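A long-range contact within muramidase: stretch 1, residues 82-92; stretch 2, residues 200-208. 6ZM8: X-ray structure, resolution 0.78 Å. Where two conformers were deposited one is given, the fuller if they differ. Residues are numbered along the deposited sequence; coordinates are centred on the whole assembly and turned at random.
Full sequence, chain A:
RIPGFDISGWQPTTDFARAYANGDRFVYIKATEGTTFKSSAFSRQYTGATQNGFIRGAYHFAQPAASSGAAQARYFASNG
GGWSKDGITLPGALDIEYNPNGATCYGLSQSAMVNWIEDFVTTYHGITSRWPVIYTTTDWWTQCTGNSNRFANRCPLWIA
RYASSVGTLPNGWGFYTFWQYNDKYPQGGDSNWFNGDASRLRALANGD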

# COMPACT_ATOMS: atom_id res chain seq x y z
N GLY A 82 -0.23 9.86 7.31
CA GLY A 82 0.56 11.07 7.16
C GLY A 82 2.00 10.74 6.78
O GLY A 82 2.52 9.67 7.09
N TRP A 83 2.64 11.69 6.14
CA TRP A 83 3.99 11.50 5.64
C TRP A 83 4.91 12.57 6.25
O TRP A 83 4.49 13.65 6.51
CB TRP A 83 4.00 11.51 4.11
CG TRP A 83 5.37 11.35 3.53
CD1 TRP A 83 6.09 10.19 3.41
CD2 TRP A 83 6.20 12.40 3.02
NE1 TRP A 83 7.31 10.47 2.84
CE2 TRP A 83 7.42 11.81 2.58
CE3 TRP A 83 6.02 13.77 2.83
CZ2 TRP A 83 8.43 12.54 1.98
CZ3 TRP A 83 7.01 14.49 2.21
CH2 TRP A 83 8.20 13.89 1.78
N SER A 84 6.17 12.27 6.43
CA SER A 84 7.15 13.35 6.66
C SER A 84 8.45 12.90 6.00
O SER A 84 8.70 11.70 5.87
CB SER A 84 7.30 13.76 8.10
OG SER A 84 8.09 12.83 8.80
N LYS A 85 9.25 13.89 5.64
CA LYS A 85 10.47 13.77 4.83
C LYS A 85 11.68 13.47 5.76
O LYS A 85 12.65 14.18 5.78
CB LYS A 85 10.71 14.99 3.95
CG LYS A 85 11.68 14.69 2.80
CD LYS A 85 12.36 15.94 2.28
CE LYS A 85 13.32 15.70 1.15
NZ LYS A 85 12.60 15.38 -0.11
N ASP A 86 11.60 12.36 6.45
CA ASP A 86 12.60 11.93 7.45
C ASP A 86 13.43 10.78 6.97
O ASP A 86 14.27 10.27 7.72
CB ASP A 86 11.96 11.65 8.81
CG ASP A 86 10.87 10.56 8.81
OD1 ASP A 86 10.67 9.95 7.72
OD2 ASP A 86 10.17 10.35 9.88
N GLY A 87 13.25 10.36 5.71
CA GLY A 87 14.00 9.26 5.11
C GLY A 87 13.52 7.90 5.50
O GLY A 87 14.05 6.93 4.98
N ILE A 88 12.50 7.81 6.39
CA ILE A 88 12.06 6.51 6.85
C ILE A 88 10.54 6.33 6.69
O ILE A 88 10.02 5.32 7.16
CB ILE A 88 12.47 6.22 8.30
CG1 ILE A 88 11.90 7.22 9.29
CG2 ILE A 88 14.00 6.10 8.39
CD1 ILE A 88 11.92 6.74 10.73
N THR A 89 9.86 7.27 6.04
CA THR A 89 8.41 7.18 5.89
C THR A 89 8.08 6.99 4.43
O THR A 89 8.33 7.86 3.58
CB THR A 89 7.70 8.43 6.44
OG1 THR A 89 8.18 8.74 7.75
CG2 THR A 89 6.21 8.16 6.55
N LEU A 90 7.53 5.82 4.10
CA LEU A 90 7.06 5.58 2.75
C LEU A 90 5.77 6.36 2.50
O LEU A 90 4.98 6.60 3.43
CB LEU A 90 6.78 4.08 2.56
CG LEU A 90 8.04 3.21 2.63
CD1 LEU A 90 7.67 1.74 2.69
CD2 LEU A 90 8.98 3.49 1.48
N PRO A 91 5.50 6.74 1.25
CA PRO A 91 4.18 7.26 0.94
C PRO A 91 3.13 6.20 1.28
O PRO A 91 3.35 5.00 1.12
CB PRO A 91 4.25 7.53 -0.57
CG PRO A 91 5.28 6.50 -1.05
CD PRO A 91 6.31 6.46 0.04
N GLY A 92 1.97 6.66 1.74
CA GLY A 92 0.89 5.74 2.04
C GLY A 92 0.47 4.97 0.79
O GLY A 92 0.58 5.46 -0.35
N ARG A 200 17.64 3.87 -3.68
CA ARG A 200 16.34 4.08 -4.32
C ARG A 200 15.20 3.94 -3.32
O ARG A 200 14.19 4.63 -3.44
CB ARG A 200 16.17 3.11 -5.48
CG ARG A 200 16.98 3.49 -6.69
CD ARG A 200 16.60 4.84 -7.32
NE ARG A 200 15.23 4.85 -7.89
CZ ARG A 200 14.97 4.73 -9.20
NH1 ARG A 200 16.00 4.63 -10.03
NH2 ARG A 200 13.72 4.72 -9.68
N LEU A 201 15.34 3.04 -2.33
CA LEU A 201 14.31 2.94 -1.29
C LEU A 201 14.27 4.24 -0.47
O LEU A 201 13.19 4.75 -0.16
CB LEU A 201 14.57 1.70 -0.42
CG LEU A 201 13.55 1.44 0.68
CD1 LEU A 201 12.13 1.29 0.13
CD2 LEU A 201 13.96 0.20 1.45
N ARG A 202 15.45 4.75 -0.13
CA ARG A 202 15.50 6.02 0.58
C ARG A 202 14.89 7.14 -0.28
O ARG A 202 14.18 8.00 0.26
CB ARG A 202 16.95 6.34 0.93
CG ARG A 202 17.17 7.66 1.59
CD ARG A 202 16.84 7.51 3.06
NE ARG A 202 17.87 6.71 3.73
CZ ARG A 202 17.68 5.89 4.78
NH1 ARG A 202 16.54 5.90 5.46
NH2 ARG A 202 18.70 5.19 5.24
N ALA A 203 15.16 7.14 -1.59
CA ALA A 203 14.58 8.17 -2.47
C ALA A 203 13.06 8.09 -2.50
O ALA A 203 12.39 9.12 -2.53
CB ALA A 203 15.16 8.06 -3.86
N LEU A 204 12.51 6.87 -2.47
CA LEU A 204 11.05 6.72 -2.42
C LEU A 204 10.52 7.28 -1.12
O LEU A 204 9.52 8.01 -1.09
CB LEU A 204 10.68 5.24 -2.59
CG LEU A 204 9.18 4.95 -2.45
CD1 LEU A 204 8.38 5.64 -3.56
CD2 LEU A 204 8.96 3.45 -2.49
N ALA A 205 11.19 6.97 0.00
CA ALA A 205 10.78 7.55 1.28
C ALA A 205 10.87 9.09 1.25
O ALA A 205 9.98 9.77 1.77
CB ALA A 205 11.62 6.98 2.41
N ASN A 206 11.93 9.61 0.66
CA ASN A 206 12.13 11.07 0.65
C ASN A 206 11.30 11.80 -0.38
O ASN A 206 11.15 13.00 -0.33
CB ASN A 206 13.62 11.37 0.40
CG ASN A 206 14.42 11.24 1.67
OD1 ASN A 206 13.91 11.44 2.78
ND2 ASN A 206 15.73 10.99 1.48
N GLY A 207 11.07 11.08 -1.52
CA GLY A 207 10.02 11.67 -2.41
C GLY A 207 10.78 12.47 -3.40
O GLY A 207 10.26 13.49 -3.94
N ASP A 208 11.94 11.99 -3.70
CA ASP A 208 12.81 12.73 -4.60
C ASP A 208 13.80 11.79 -5.25
O ASP A 208 14.81 12.31 -5.69
CB ASP A 208 13.48 13.82 -3.80
CG ASP A 208 14.38 13.38 -2.66
OD1 ASP A 208 14.88 12.22 -2.69
OD2 ASP A 208 14.66 14.23 -1.74
OXT ASP A 208 13.44 10.61 -5.41
O HOH W 1 10.55 9.87 4.60

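An irregular loop, with neither helix nor strand, closes over the C-terminal end of a helix, and the contact is built largely on a feature every helix end shares: its last carbonyls have no amide one turn on to satisfy them. Stretch 1 brings donors to these oxygens, then finishes with apolar packing further back along the helix.

Trp 83 opens the contact. Its CA-to-CB bond points toward the helix, and with chi1 in t the indole lies edge-on to the helix end, the carbonyl oxygens of Ala 205 and Asn 206 sitting near the ring plane. NE1 donates to Ala 205 O at 3.0 Å and makes a weaker hydrogen bond to Thr 89 O at 2.9 Å within its own stretch. A tryptophan suits this position because it combines a single directional donor with a broad ring: CZ2 also comes within 3.6 Å of Asn 206 O.

Lys 85 starts out sideways, yet its long chain, t through chi3 and turning to p at chi4, carries the ammonium to the chain terminus. There NZ donates to Asn 206 O at 2.8 Å and forms a salt bridge with Asp 208 OD2 at 2.9 Å. Gly 207, at positive phi, lets the chain leave the helix between these two acceptors.

The CA-to-CB bond of Asp 86 points away from the helix, and its carboxylate works on its own loop. Its OD1 accepts from Ile 88 N at 3.1 Å and from Thr 89 OG1 at 2.8 Å, bracing the turn that presents Gly 87. This glycine is buried at positive phi, and its CA lies 3.2 Å from Asn 206 OD1; a CB here would come to 3.3 Å from Arg 202 CD, a tight fit. The exposed Arg 202 reaches back from the helix to bond its carbonyl, NH1 to Gly 87 O at 2.7 Å. About one turn along from Arg 202 on the helix, Ala 205 brings only a methyl to the loop, its CB 3.5 Å from Gly 87 O.

The CA-to-CB bond of Ile 88 points away, though its CG2 lies 3.9 Å from Arg 202 NH1, near the guanidinium plane. At Thr 89 the backbone matters more than the side chain. Its O accepts a CA-H...O contact from Ala 205 CA at 3.4 Å. Water 1 ties the buried polar groups together: it hydrogen-bonds with Ala 205 O at 2.9 Å and accepts from Thr 89 N at 3.1 Å, so the water joins the loop amide of Thr 89 to the carbonyl that Trp 83 also reaches.

Leu 90 and Pro 91 supply the apolar part. The leucine, m then t, sends CD2 to 4.1 Å from Leu 201 CD1 and 4.0 Å from Leu 204 CD2, touching residues from successive turns. Pro 91 adds a rigid ring, its CG 4.1 Å from Leu 204 CD1. The rule is economical: donors for the open carbonyls, a glycine and an alanine where the backbones run close, and leucines and a proline packed alongside.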